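Local atomic coordinates of pesticidial crystal protein CRY2AA (Bacillus thuringiensis serovar kurstaki, PDB entry 1I5P), a protein that binds midgut epithelial cells of dipteran and lepidopteran larvae and promotes their colloid-osmotic lysis as an insecticidal toxin. Residues 253-258 and 516-520; 329-335 and 388-394; 375-379 and 464-468; 93-98 and 172-176; 486-492 and 537-543. All blocks are in the same frame, centred on the assembly; numbering follows the deposited sequence.

Contact 1. Residues 253-258 and 516-520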
# COMPACT_ATOMS: atom_id res chain seq x y z
N PHE A 253 7.83 0.59 -4.70
CA PHE A 253 6.88 1.68 -4.56
C PHE A 253 6.51 2.20 -3.19
O PHE A 253 5.97 3.30 -3.08
CB PHE A 253 5.65 1.37 -5.42
CG PHE A 253 6.00 1.23 -6.87
CD1 PHE A 253 6.11 -0.03 -7.45
CD2 PHE A 253 6.37 2.34 -7.62
CE1 PHE A 253 6.60 -0.18 -8.75
CE2 PHE A 253 6.85 2.21 -8.91
CZ PHE A 253 6.97 0.95 -9.48
N GLU A 254 6.81 1.43 -2.15
CA GLU A 254 6.55 1.92 -0.80
C GLU A 254 7.50 3.09 -0.65
O GLU A 254 7.18 4.10 -0.02
CB GLU A 254 6.89 0.84 0.23
CG GLU A 254 5.69 0.05 0.69
CD GLU A 254 4.67 0.92 1.41
OE1 GLU A 254 3.47 0.82 1.08
OE2 GLU A 254 5.07 1.70 2.31
N TYR A 255 8.67 2.96 -1.26
CA TYR A 255 9.69 4.01 -1.21
C TYR A 255 9.31 5.18 -2.10
O TYR A 255 9.41 6.33 -1.70
CB TYR A 255 11.04 3.45 -1.63
CG TYR A 255 11.46 2.26 -0.79
CD1 TYR A 255 11.70 1.01 -1.37
CD2 TYR A 255 11.57 2.37 0.59
CE1 TYR A 255 12.06 -0.09 -0.59
CE2 TYR A 255 11.93 1.28 1.38
CZ TYR A 255 12.17 0.06 0.79
OH TYR A 255 12.52 -1.00 1.59
N VAL A 256 8.87 4.89 -3.32
CA VAL A 256 8.48 5.96 -4.22
C VAL A 256 7.41 6.82 -3.55
O VAL A 256 7.43 8.05 -3.66
CB VAL A 256 7.94 5.42 -5.54
CG1 VAL A 256 7.52 6.57 -6.44
CG2 VAL A 256 9.00 4.57 -6.24
N SER A 257 6.49 6.17 -2.84
CA SER A 257 5.41 6.87 -2.14
C SER A 257 5.88 7.71 -0.95
O SER A 257 5.20 8.67 -0.56
CB SER A 257 4.37 5.86 -1.65
OG SER A 257 3.64 5.32 -2.74
N ILE A 258 7.01 7.35 -0.36
CA ILE A 258 7.49 8.13 0.77
C ILE A 258 8.41 9.27 0.33
O ILE A 258 8.48 10.30 1.00
CB ILE A 258 8.21 7.25 1.82
CG1 ILE A 258 8.28 7.99 3.16
CG2 ILE A 258 9.62 6.90 1.34
CD1 ILE A 258 6.92 8.23 3.81
N PHE A 516 1.35 4.70 -8.14
CA PHE A 516 2.53 3.98 -7.69
C PHE A 516 3.32 4.69 -6.59
O PHE A 516 4.02 4.04 -5.82
CB PHE A 516 3.45 3.68 -8.88
CG PHE A 516 2.74 2.99 -10.02
CD1 PHE A 516 2.35 3.71 -11.14
CD2 PHE A 516 2.44 1.64 -9.95
CE1 PHE A 516 1.65 3.10 -12.18
CE2 PHE A 516 1.74 1.01 -10.98
CZ PHE A 516 1.35 1.74 -12.10
N GLY A 517 3.21 6.01 -6.53
CA GLY A 517 3.92 6.76 -5.50
C GLY A 517 3.01 7.72 -4.77
O GLY A 517 3.41 8.84 -4.45
N ASN A 518 1.79 7.28 -4.49
CA ASN A 518 0.80 8.12 -3.83
C ASN A 518 0.23 7.53 -2.53
O ASN A 518 -0.83 7.96 -2.06
CB ASN A 518 -0.35 8.39 -4.81
CG ASN A 518 -1.37 9.38 -4.28
OD1 ASN A 518 -1.04 10.52 -3.95
ND2 ASN A 518 -2.63 8.95 -4.20
N GLN A 519 0.92 6.55 -1.96
CA GLN A 519 0.46 5.89 -0.73
C GLN A 519 -0.96 5.36 -0.92
O GLN A 519 -1.80 5.44 -0.02
CB GLN A 519 0.49 6.86 0.46
CG GLN A 519 1.88 7.40 0.81
CD GLN A 519 2.81 6.35 1.39
OE1 GLN A 519 3.96 6.64 1.72
NE2 GLN A 519 2.32 5.12 1.53
N GLY A 520 -1.22 4.82 -2.10
CA GLY A 520 -2.54 4.28 -2.39
C GLY A 520 -3.08 4.88 -3.66
O GLY A 520 -2.48 5.79 -4.23
O HOH W 1 3.07 9.71 -1.67
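Phe253 and Phe516 lie side by side and point the same way, with their ring planes inclined at 48° and their centroids 5.5 Å apart. Phe253 CG sits anti to its carbonyl carbon (chi1 -60°), which brings the ring's CD2 beside the other phenylalanine, 3.5 Å from Phe516 CB, while Tyr227 packs against both rings. Large flat side chains suit this wholly buried place, because the contact joins two domains of a delta-endotoxin: helix 238-259 of the N-terminal helical bundle meets the loop between two strands of the C-terminal beta sandwich. Gly517, with no side chain, lets the loop come very close, its CA 3.7 Å from Val256 CG1. Ser257 directs its hydroxyl to the loop, and Ser257 OG receives the N-H of Gln519 at 3.1 Å in a nearly straight bond of 164°. Beyond it the Gln519 chain bends and folds back over the serine, with its aliphatic Gln519 CG 3.8 Å from Ser257 CB. A water lies within hydrogen-bonding reach of the Ser257 and Gly517 carbonyl oxygens, and Asp582 holds the N-H groups of Phe516 and Gly517.

Contact 2. Residues 329-335 and 388-394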
# COMPACT_ATOMS: atom_id res chain seq x y z
N SER A 329 -13.27 -43.26 -4.55
CA SER A 329 -14.27 -42.27 -4.95
C SER A 329 -13.65 -40.92 -5.31
O SER A 329 -12.43 -40.78 -5.36
CB SER A 329 -15.29 -42.09 -3.82
OG SER A 329 -16.36 -41.26 -4.22
N THR A 330 -14.51 -39.93 -5.55
CA THR A 330 -14.07 -38.59 -5.91
C THR A 330 -14.85 -37.52 -5.15
O THR A 330 -16.08 -37.45 -5.24
CB THR A 330 -14.22 -38.34 -7.42
OG1 THR A 330 -13.26 -39.13 -8.13
CG2 THR A 330 -13.99 -36.87 -7.75
N THR A 331 -14.13 -36.69 -4.40
CA THR A 331 -14.76 -35.63 -3.62
C THR A 331 -14.29 -34.26 -4.07
O THR A 331 -13.15 -34.08 -4.49
CB THR A 331 -14.44 -35.79 -2.12
OG1 THR A 331 -14.83 -37.10 -1.69
CG2 THR A 331 -15.18 -34.74 -1.31
N THR A 332 -15.18 -33.28 -3.96
CA THR A 332 -14.87 -31.91 -4.35
C THR A 332 -15.48 -30.91 -3.37
O THR A 332 -16.70 -30.80 -3.25
CB THR A 332 -15.39 -31.61 -5.78
OG1 THR A 332 -15.17 -30.22 -6.08
CG2 THR A 332 -16.86 -31.92 -5.89
N HIS A 333 -14.61 -30.20 -2.65
CA HIS A 333 -15.02 -29.18 -1.69
C HIS A 333 -14.88 -27.85 -2.40
O HIS A 333 -13.77 -27.38 -2.66
CB HIS A 333 -14.12 -29.21 -0.46
CG HIS A 333 -14.10 -30.53 0.24
ND1 HIS A 333 -15.20 -31.04 0.89
CD2 HIS A 333 -13.12 -31.45 0.39
CE1 HIS A 333 -14.90 -32.22 1.41
NE2 HIS A 333 -13.64 -32.49 1.12
N SER A 334 -16.01 -27.23 -2.73
CA SER A 334 -15.99 -25.98 -3.45
C SER A 334 -16.80 -24.84 -2.85
O SER A 334 -17.70 -25.05 -2.03
CB SER A 334 -16.51 -26.22 -4.87
OG SER A 334 -17.84 -26.72 -4.83
N LEU A 335 -16.44 -23.62 -3.26
CA LEU A 335 -17.13 -22.40 -2.86
C LEU A 335 -17.71 -21.93 -4.19
O LEU A 335 -16.98 -21.46 -5.07
CB LEU A 335 -16.16 -21.35 -2.32
CG LEU A 335 -16.81 -19.99 -2.03
CD1 LEU A 335 -17.89 -20.14 -0.97
CD2 LEU A 335 -15.75 -18.99 -1.57
N ALA A 388 -7.72 -44.81 -7.15
CA ALA A 388 -8.41 -43.83 -7.98
C ALA A 388 -9.18 -42.81 -7.16
O ALA A 388 -10.09 -42.15 -7.68
CB ALA A 388 -9.34 -44.54 -8.95
N THR A 389 -8.83 -42.67 -5.89
CA THR A 389 -9.50 -41.72 -5.02
C THR A 389 -8.80 -40.36 -5.11
O THR A 389 -7.58 -40.28 -5.01
CB THR A 389 -9.48 -42.19 -3.55
OG1 THR A 389 -10.23 -43.40 -3.43
CG2 THR A 389 -10.08 -41.12 -2.64
N SER A 390 -9.59 -39.31 -5.30
CA SER A 390 -9.05 -37.96 -5.38
C SER A 390 -9.95 -36.99 -4.63
O SER A 390 -11.12 -37.28 -4.36
CB SER A 390 -8.94 -37.50 -6.84
OG SER A 390 -10.22 -37.21 -7.37
N THR A 391 -9.39 -35.83 -4.29
CA THR A 391 -10.13 -34.81 -3.56
C THR A 391 -9.72 -33.41 -4.01
O THR A 391 -8.59 -32.98 -3.79
CB THR A 391 -9.90 -34.93 -2.05
OG1 THR A 391 -10.43 -36.18 -1.58
CG2 THR A 391 -10.59 -33.79 -1.31
N ASN A 392 -10.66 -32.72 -4.65
CA ASN A 392 -10.41 -31.37 -5.11
C ASN A 392 -10.86 -30.47 -3.98
O ASN A 392 -11.98 -30.59 -3.49
CB ASN A 392 -11.23 -31.09 -6.36
CG ASN A 392 -10.92 -32.06 -7.47
OD1 ASN A 392 -11.81 -32.53 -8.17
ND2 ASN A 392 -9.64 -32.35 -7.64
N TRP A 393 -9.99 -29.56 -3.57
CA TRP A 393 -10.32 -28.68 -2.46
C TRP A 393 -10.02 -27.22 -2.68
O TRP A 393 -9.15 -26.84 -3.47
CB TRP A 393 -9.58 -29.13 -1.19
CG TRP A 393 -8.11 -29.34 -1.40
CD1 TRP A 393 -7.49 -30.51 -1.75
CD2 TRP A 393 -7.07 -28.36 -1.31
NE1 TRP A 393 -6.14 -30.32 -1.89
CE2 TRP A 393 -5.85 -29.00 -1.63
CE3 TRP A 393 -7.05 -26.99 -1.01
CZ2 TRP A 393 -4.62 -28.33 -1.65
CZ3 TRP A 393 -5.82 -26.32 -1.03
CH2 TRP A 393 -4.63 -26.99 -1.35
N GLN A 394 -10.76 -26.41 -1.94
CA GLN A 394 -10.60 -24.97 -1.92
C GLN A 394 -10.39 -24.65 -0.44
O GLN A 394 -10.57 -25.52 0.41
CB GLN A 394 -11.86 -24.28 -2.46
CG GLN A 394 -11.78 -23.91 -3.94
CD GLN A 394 -13.03 -23.22 -4.44
OE1 GLN A 394 -13.98 -23.87 -4.87
NE2 GLN A 394 -13.04 -21.89 -4.39
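Thr331 and Ser390 belong to a run of backbone bonds between two strands that travel in the same direction, their axes 6° apart. In parallel pairing one residue bonds through both its N-H and its C=O to two residues of the adjoining strand, those flanking its partner: Ser390 gives its N-H to Ser329 O and takes that of Thr331 on its own carbonyl, at 3.1 Å from Thr331 N to Ser390 O. Asn392 repeats the scheme, with Asn392 N 2.8 Å from Thr331 O and His333 N 2.8 Å from Asn392 O.

At the two ends side chains take over from the backbone. Thr389 OG1 accepts from Ser329 N at 3.2 Å. At the other end the Gln394 amide does the work of a main-chain carbonyl: Gln394 OE1 accepts Leu335 N at 3.0 Å, from 55° above the amide plane. Its extended chain is long enough to reach across, and Gln394 NE2 is held by Glu396.

Several other polar side chains are satisfied by the neighbouring part of the sheet. Thr331 OG1 is bonded to Thr319, Thr330 OG1 to Asn322 and His333 ND1 to Ser317, all on or just after strand 308-321. His333 CG lies beside its own backbone N (chi1 -58°), bringing His333 CD2 to 3.8 Å from the Thr391 methyl CG2. Trp393 makes a cation-pi contact with Arg412. Beta-branched threonines favour such extended backbone, and their hydroxyls suit a partly exposed sheet. The pair is a parallel step within an otherwise antiparallel sheet of the middle domain, the beta prism of the three-domain delta-endotoxins.

Contact 3. Residues 375-379 and 464-468; sequences RSWLD and LVSVH
Ser376 and Ser466 meet hydroxyl to hydroxyl between two antiparallel sheets of the beta-prism middle domain: strand 373-377 belongs to one sheet, and strand 462-469 is the central strand of the other. The tight part begins with this polar centre. Ser376 OG and Ser466 OG are 2.8 Å apart in a hydrogen bond that either may donate. In both serines OG stands between the backbone N and the carbonyl carbon (chi1 66° in Ser376, 54° in Ser466), aiming the two short side chains at each other. A second bond continues the chain, with Ser466 OG 2.8 Å from His468 NE2, while Asn416 also binds Ser376 OG and Phe418 packs its ring edge-to-face with that of His468. Serine suits the place: it is short enough for two sheets to approach, and its hydroxyl can both give and accept.

The carbon-to-carbon contacts beside it are looser. Leu378 CD1 is 4.3 Å from Val465 CA, and Leu378 CD2 is 4.0 Å from Leu464 CB. On the outer side, Arg375 turns away to the partly exposed margin, where it forms a salt bridge with Asp45 from the N-terminal part of the chain. Back at the interface the packing is close again where both Leu378 methyls rest against one carbonyl, CD1 and CD2 each lying 3.5 Å from Leu464 O.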
# COMPACT_ATOMS: atom_id res chain seq x y z
N ARG A 375 -4.98 -12.58 8.26
CA ARG A 375 -4.40 -13.67 7.49
C ARG A 375 -5.45 -14.46 6.71
O ARG A 375 -6.55 -14.70 7.21
CB ARG A 375 -3.65 -14.60 8.45
CG ARG A 375 -2.80 -15.68 7.81
CD ARG A 375 -2.12 -16.52 8.88
NE ARG A 375 -1.11 -15.79 9.65
CZ ARG A 375 0.18 -15.75 9.34
NH1 ARG A 375 0.63 -16.39 8.27
NH2 ARG A 375 1.04 -15.10 10.12
N SER A 376 -5.11 -14.85 5.48
CA SER A 376 -6.04 -15.62 4.64
C SER A 376 -5.38 -16.82 3.96
O SER A 376 -4.17 -16.83 3.75
CB SER A 376 -6.65 -14.72 3.57
OG SER A 376 -5.65 -14.28 2.66
N TRP A 377 -6.19 -17.82 3.63
CA TRP A 377 -5.76 -19.02 2.92
C TRP A 377 -6.68 -19.07 1.70
O TRP A 377 -7.89 -19.20 1.84
CB TRP A 377 -5.97 -20.27 3.77
CG TRP A 377 -5.03 -20.37 4.93
CD1 TRP A 377 -3.86 -21.06 4.98
CD2 TRP A 377 -5.18 -19.74 6.21
NE1 TRP A 377 -3.27 -20.91 6.21
CE2 TRP A 377 -4.06 -20.10 6.98
CE3 TRP A 377 -6.16 -18.91 6.77
CZ2 TRP A 377 -3.88 -19.65 8.30
CZ3 TRP A 377 -5.98 -18.46 8.08
CH2 TRP A 377 -4.85 -18.84 8.82
N LEU A 378 -6.10 -18.96 0.50
CA LEU A 378 -6.90 -18.93 -0.71
C LEU A 378 -6.54 -19.98 -1.76
O LEU A 378 -7.15 -20.03 -2.83
CB LEU A 378 -6.76 -17.54 -1.34
CG LEU A 378 -6.97 -16.37 -0.38
CD1 LEU A 378 -6.42 -15.09 -1.00
CD2 LEU A 378 -8.46 -16.23 -0.07
N ASP A 379 -5.55 -20.81 -1.44
CA ASP A 379 -5.09 -21.84 -2.37
C ASP A 379 -6.12 -22.94 -2.62
O ASP A 379 -7.00 -23.19 -1.80
CB ASP A 379 -3.81 -22.49 -1.84
CG ASP A 379 -2.61 -21.54 -1.85
OD1 ASP A 379 -2.75 -20.40 -2.34
OD2 ASP A 379 -1.54 -21.95 -1.38
N LEU A 464 -11.70 -16.11 -3.72
CA LEU A 464 -11.51 -14.87 -2.99
C LEU A 464 -10.12 -14.25 -3.04
O LEU A 464 -9.11 -14.94 -3.22
CB LEU A 464 -11.94 -15.05 -1.53
CG LEU A 464 -13.31 -15.71 -1.38
CD1 LEU A 464 -13.70 -15.74 0.09
CD2 LEU A 464 -14.34 -14.94 -2.20
N VAL A 465 -10.11 -12.93 -2.86
CA VAL A 465 -8.90 -12.13 -2.87
C VAL A 465 -8.88 -11.32 -1.57
O VAL A 465 -9.85 -10.64 -1.24
CB VAL A 465 -8.92 -11.15 -4.07
CG1 VAL A 465 -7.77 -10.14 -3.96
CG2 VAL A 465 -8.85 -11.93 -5.38
N SER A 466 -7.78 -11.40 -0.83
CA SER A 466 -7.67 -10.62 0.40
C SER A 466 -6.91 -9.33 0.09
O SER A 466 -5.91 -9.34 -0.64
CB SER A 466 -6.97 -11.43 1.51
OG SER A 466 -5.72 -11.94 1.09
N VAL A 467 -7.42 -8.22 0.62
CA VAL A 467 -6.83 -6.90 0.41
C VAL A 467 -6.15 -6.46 1.70
O VAL A 467 -6.82 -6.20 2.71
CB VAL A 467 -7.91 -5.86 0.03
CG1 VAL A 467 -7.25 -4.57 -0.42
CG2 VAL A 467 -8.81 -6.42 -1.06
N HIS A 468 -4.83 -6.37 1.66
CA HIS A 468 -4.04 -6.00 2.83
C HIS A 468 -3.59 -4.54 2.79
O HIS A 468 -3.09 -4.05 1.77
CB HIS A 468 -2.83 -6.92 2.93
CG HIS A 468 -3.17 -8.37 2.87
ND1 HIS A 468 -2.98 -9.23 3.94
CD2 HIS A 468 -3.70 -9.13 1.88
CE1 HIS A 468 -3.38 -10.44 3.60
NE2 HIS A 468 -3.82 -10.41 2.36

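Contact 4. Residues 93-98 and 172-176; sequences ILRETE and LLLPL
Ile93 and Pro175 meet in the apolar half of this helix-helix contact, Ile93 CG2 lying 3.7 Å from Pro175 CB. The same methyl also touches Leu176 CD2, as the Ile93 and Leu176 side chains slide past each other in opposite directions. Leu94 is approached by the other branch of that leucine, with Leu94 CB 3.8 Å from Leu176 CD1. Further along, with CG anti to the backbone N (chi1 -180°), Leu172 extends across the gap and lays CD1 on Thr97 and both methyls near Glu98 CG. The tightest spot is Thr97 CG2 to Leu172 CD1, only 3.4 Å.

Polar groups are settled by third parties. The Thr97 hydroxyl bonds to Tyr247, while its methyl CG2 packs on Leu172 and OG1 also touches Pro175 CG. Glu98 lays its aliphatic CG on Leu172 and carries its charge to Arg104.

The axes of the two short segments pass 8.8 Å apart at 151°, roughly antiparallel, in the helical bundle of the N-terminal domain. Pro175, which has no N-H to give, sits where helix 170-193 is kinked and presents its ring to Thr97 and Ile93. Across the interface the chemistry is thus entirely van der Waals: shape, and not polar pairing, fixes how these helices fit.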
# COMPACT_ATOMS: atom_id res chain seq x y z
N ILE A 93 18.81 -9.15 -1.72
CA ILE A 93 17.68 -8.53 -2.41
C ILE A 93 17.82 -8.84 -3.90
O ILE A 93 16.86 -9.24 -4.55
CB ILE A 93 17.67 -7.01 -2.20
CG1 ILE A 93 17.13 -6.69 -0.80
CG2 ILE A 93 16.84 -6.33 -3.28
CD1 ILE A 93 17.18 -5.21 -0.43
N LEU A 94 19.02 -8.64 -4.43
CA LEU A 94 19.29 -8.90 -5.84
C LEU A 94 19.07 -10.36 -6.18
O LEU A 94 18.43 -10.68 -7.18
CB LEU A 94 20.73 -8.53 -6.20
CG LEU A 94 21.17 -9.07 -7.57
CD1 LEU A 94 20.39 -8.37 -8.69
CD2 LEU A 94 22.66 -8.86 -7.75
N ARG A 95 19.61 -11.24 -5.35
CA ARG A 95 19.46 -12.66 -5.62
C ARG A 95 18.05 -13.19 -5.47
O ARG A 95 17.63 -14.05 -6.24
CB ARG A 95 20.45 -13.44 -4.76
CG ARG A 95 21.90 -13.06 -5.10
CD ARG A 95 22.04 -12.80 -6.61
NE ARG A 95 23.41 -12.65 -7.08
CZ ARG A 95 24.15 -13.64 -7.58
NH1 ARG A 95 23.64 -14.86 -7.69
NH2 ARG A 95 25.38 -13.41 -8.00
N GLU A 96 17.30 -12.67 -4.51
CA GLU A 96 15.92 -13.14 -4.37
C GLU A 96 15.08 -12.54 -5.48
O GLU A 96 14.06 -13.11 -5.87
CB GLU A 96 15.36 -12.76 -3.00
CG GLU A 96 16.06 -13.46 -1.84
CD GLU A 96 15.17 -13.65 -0.63
OE1 GLU A 96 14.20 -14.42 -0.73
OE2 GLU A 96 15.45 -13.04 0.42
N THR A 97 15.49 -11.38 -5.99
CA THR A 97 14.77 -10.74 -7.08
C THR A 97 15.02 -11.57 -8.33
O THR A 97 14.13 -11.77 -9.15
CB THR A 97 15.25 -9.30 -7.31
OG1 THR A 97 15.03 -8.52 -6.12
CG2 THR A 97 14.50 -8.65 -8.47
N GLU A 98 16.26 -12.05 -8.48
CA GLU A 98 16.62 -12.88 -9.62
C GLU A 98 15.79 -14.14 -9.60
O GLU A 98 15.28 -14.59 -10.63
CB GLU A 98 18.11 -13.26 -9.58
CG GLU A 98 19.05 -12.16 -10.06
CD GLU A 98 20.50 -12.62 -10.16
OE1 GLU A 98 21.28 -11.94 -10.86
OE2 GLU A 98 20.88 -13.64 -9.53
N LEU A 172 15.14 -5.94 -13.01
CA LEU A 172 15.82 -6.82 -12.08
C LEU A 172 16.58 -6.04 -11.01
O LEU A 172 16.67 -6.48 -9.86
CB LEU A 172 16.78 -7.74 -12.84
CG LEU A 172 17.58 -8.74 -12.00
CD1 LEU A 172 16.66 -9.41 -10.99
CD2 LEU A 172 18.22 -9.78 -12.92
N LEU A 173 17.12 -4.89 -11.39
CA LEU A 173 17.89 -4.06 -10.48
C LEU A 173 17.04 -3.00 -9.78
O LEU A 173 17.52 -2.31 -8.88
CB LEU A 173 19.01 -3.36 -11.26
CG LEU A 173 20.08 -4.27 -11.87
CD1 LEU A 173 20.95 -3.47 -12.84
CD2 LEU A 173 20.93 -4.86 -10.76
N LEU A 174 15.78 -2.88 -10.18
CA LEU A 174 14.90 -1.86 -9.59
C LEU A 174 14.88 -1.86 -8.05
O LEU A 174 14.95 -0.79 -7.44
CB LEU A 174 13.49 -1.99 -10.16
CG LEU A 174 12.61 -0.73 -10.05
CD1 LEU A 174 13.32 0.47 -10.71
CD2 LEU A 174 11.26 -0.97 -10.70
N PRO A 175 14.78 -3.04 -7.41
CA PRO A 175 14.76 -3.06 -5.94
C PRO A 175 16.04 -2.43 -5.40
O PRO A 175 16.00 -1.61 -4.49
CB PRO A 175 14.64 -4.55 -5.62
CG PRO A 175 13.81 -5.05 -6.76
CD PRO A 175 14.49 -4.38 -7.94
N LEU A 176 17.18 -2.80 -5.97
CA LEU A 176 18.46 -2.24 -5.52
C LEU A 176 18.51 -0.74 -5.78
O LEU A 176 18.94 0.03 -4.92
CB LEU A 176 19.63 -2.92 -6.24
CG LEU A 176 19.95 -4.39 -5.91
CD1 LEU A 176 21.29 -4.75 -6.53
CD2 LEU A 176 20.01 -4.59 -4.40

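Contact 5. Residues 486-492 and 537-543; sequences LAPEDYT and RGNGNSY
Leu486 and Arg537 pair as a parallel bridge with CA atoms 4.8 Å apart, Ala487 N bonding to Arg537 O at 3.1 Å, after which the two backbones part and side chains span the gap. The centre is Asn539, whose CG stands between backbone N and carbonyl carbon (chi1 55°), facing the opposite loop. Asn539 ND2 gives both bonds within its amide plane, to Pro488 O at 2.8 Å and to Tyr543 OH at 2.8 Å; OD1 accepts the N-H of Asn541 in an Asx turn that rounds Gly540, a residue suited to positive phi. In this C-terminal beta sandwich, of jelly-roll, lectin-like type, both loops carry the chain from one sheet to the other: 483-486 and 530-537 share a sheet, 493-496 and 541-550 the next. Tyr543 OH, having accepted from Asn539, donates to Thr492 O at 2.8 Å, from 43° above that carbonyl plane. Tyr491, at the centre of an inverse gamma turn, sets its ring edge to the face of Tyr543 in a T-shaped pair (planes at 61°, Tyr491 CE1 to Tyr543 CE2 3.8 Å). Tyrosine suits both places, joining a flat surface to a distant hydroxyl: Tyr491 OH donates to Ser542 O at 2.7 Å.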
# COMPACT_ATOMS: atom_id res chain seq x y z
N LEU A 486 -9.04 8.46 12.83
CA LEU A 486 -8.56 8.93 14.13
C LEU A 486 -7.28 9.75 14.00
O LEU A 486 -6.24 9.24 13.54
CB LEU A 486 -8.32 7.74 15.07
CG LEU A 486 -7.86 8.05 16.49
CD1 LEU A 486 -8.88 8.97 17.17
CD2 LEU A 486 -7.69 6.76 17.29
N ALA A 487 -7.35 11.01 14.41
CA ALA A 487 -6.20 11.89 14.36
C ALA A 487 -5.23 11.46 15.46
O ALA A 487 -5.64 10.83 16.44
CB ALA A 487 -6.63 13.34 14.59
N PRO A 488 -3.93 11.76 15.30
CA PRO A 488 -2.89 11.41 16.27
C PRO A 488 -3.21 11.95 17.65
O PRO A 488 -3.91 12.96 17.78
CB PRO A 488 -1.64 12.04 15.66
CG PRO A 488 -1.90 11.88 14.19
CD PRO A 488 -3.33 12.36 14.10
N GLU A 489 -2.71 11.28 18.68
CA GLU A 489 -2.95 11.69 20.05
C GLU A 489 -2.26 13.02 20.36
O GLU A 489 -2.78 13.84 21.10
CB GLU A 489 -2.46 10.61 21.01
CG GLU A 489 -2.42 9.23 20.40
CD GLU A 489 -3.35 8.24 21.08
OE1 GLU A 489 -4.57 8.51 21.15
OE2 GLU A 489 -2.86 7.20 21.55
N ASP A 490 -1.08 13.22 19.77
CA ASP A 490 -0.33 14.45 20.00
C ASP A 490 -0.38 15.36 18.78
O ASP A 490 -1.17 15.14 17.86
CB ASP A 490 1.12 14.13 20.37
CG ASP A 490 1.83 13.30 19.30
OD1 ASP A 490 3.05 13.07 19.47
OD2 ASP A 490 1.19 12.89 18.31
N TYR A 491 0.45 16.40 18.78
CA TYR A 491 0.48 17.34 17.67
C TYR A 491 1.31 16.85 16.49
O TYR A 491 2.37 17.40 16.18
CB TYR A 491 0.99 18.71 18.13
CG TYR A 491 0.75 19.82 17.12
CD1 TYR A 491 -0.26 19.70 16.17
CD2 TYR A 491 1.50 20.99 17.15
CE1 TYR A 491 -0.51 20.73 15.26
CE2 TYR A 491 1.26 22.03 16.24
CZ TYR A 491 0.24 21.88 15.30
OH TYR A 491 -0.03 22.90 14.41
N THR A 492 0.80 15.81 15.84
CA THR A 492 1.46 15.22 14.69
C THR A 492 0.51 15.31 13.49
O THR A 492 -0.70 15.21 13.65
CB THR A 492 1.77 13.73 14.95
OG1 THR A 492 2.62 13.61 16.10
CG2 THR A 492 2.47 13.11 13.74
N ARG A 537 -11.80 12.03 13.70
CA ARG A 537 -11.92 12.26 15.13
C ARG A 537 -10.79 13.22 15.50
O ARG A 537 -9.62 12.82 15.53
CB ARG A 537 -11.77 10.93 15.89
CG ARG A 537 -12.04 11.02 17.38
CD ARG A 537 -13.50 11.29 17.64
NE ARG A 537 -13.81 11.34 19.06
CZ ARG A 537 -15.04 11.46 19.55
NH1 ARG A 537 -16.08 11.56 18.72
NH2 ARG A 537 -15.23 11.51 20.86
N GLY A 538 -11.14 14.47 15.79
CA GLY A 538 -10.13 15.46 16.12
C GLY A 538 -9.37 15.27 17.42
O GLY A 538 -9.78 14.51 18.31
N ASN A 539 -8.25 15.97 17.54
CA ASN A 539 -7.41 15.89 18.73
C ASN A 539 -7.23 17.28 19.33
O ASN A 539 -6.40 17.48 20.22
CB ASN A 539 -6.05 15.30 18.36
CG ASN A 539 -5.38 16.06 17.24
OD1 ASN A 539 -5.87 17.11 16.81
ND2 ASN A 539 -4.25 15.53 16.76
N GLY A 540 -7.99 18.25 18.83
CA GLY A 540 -7.90 19.61 19.34
C GLY A 540 -6.79 20.46 18.76
O GLY A 540 -6.59 21.59 19.18
N ASN A 541 -6.06 19.93 17.78
CA ASN A 541 -4.97 20.70 17.19
C ASN A 541 -5.33 21.36 15.87
O ASN A 541 -6.24 20.93 15.16
CB ASN A 541 -3.75 19.80 16.98
CG ASN A 541 -3.13 19.35 18.28
OD1 ASN A 541 -2.85 20.16 19.16
ND2 ASN A 541 -2.90 18.04 18.41
N SER A 542 -4.60 22.42 15.54
CA SER A 542 -4.82 23.13 14.29
C SER A 542 -3.76 22.71 13.28
O SER A 542 -2.59 22.58 13.61
CB SER A 542 -4.76 24.64 14.51
OG SER A 542 -6.01 25.13 14.96
N TYR A 543 -4.19 22.50 12.04
CA TYR A 543 -3.29 22.08 10.99
C TYR A 543 -3.53 22.83 9.69
O TYR A 543 -4.60 23.40 9.49
CB TYR A 543 -3.48 20.59 10.67
CG TYR A 543 -3.25 19.61 11.80
CD1 TYR A 543 -4.28 19.30 12.70
CD2 TYR A 543 -2.02 18.96 11.96
CE1 TYR A 543 -4.08 18.37 13.73
CE2 TYR A 543 -1.82 18.04 12.98
CZ TYR A 543 -2.84 17.74 13.86
OH TYR A 543 -2.62 16.84 14.87

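Contacts 1, 3 and 4 are buried, whereas contacts 2 and 5 lie toward the surface, on opposite sides of the chain's centre. Contact 4 holds together helices of one domain by van der Waals packing, with no polar bond between the segments. Contact 1, about 18 Å from it between centres, draws on the same helical bundle but joins it to the C-terminal sandwich, adding a polar grip to its aromatic packing. Contacts 2 and 3 both belong to the beta prism and touch, Trp393 against Asp379 and Leu335 against Leu464; one is backbone pairing within a sheet, the other side-chain contact between sheets. Contact 5 shares the sandwich with contact 1, yet bridges its loops mainly through amide and phenol groups.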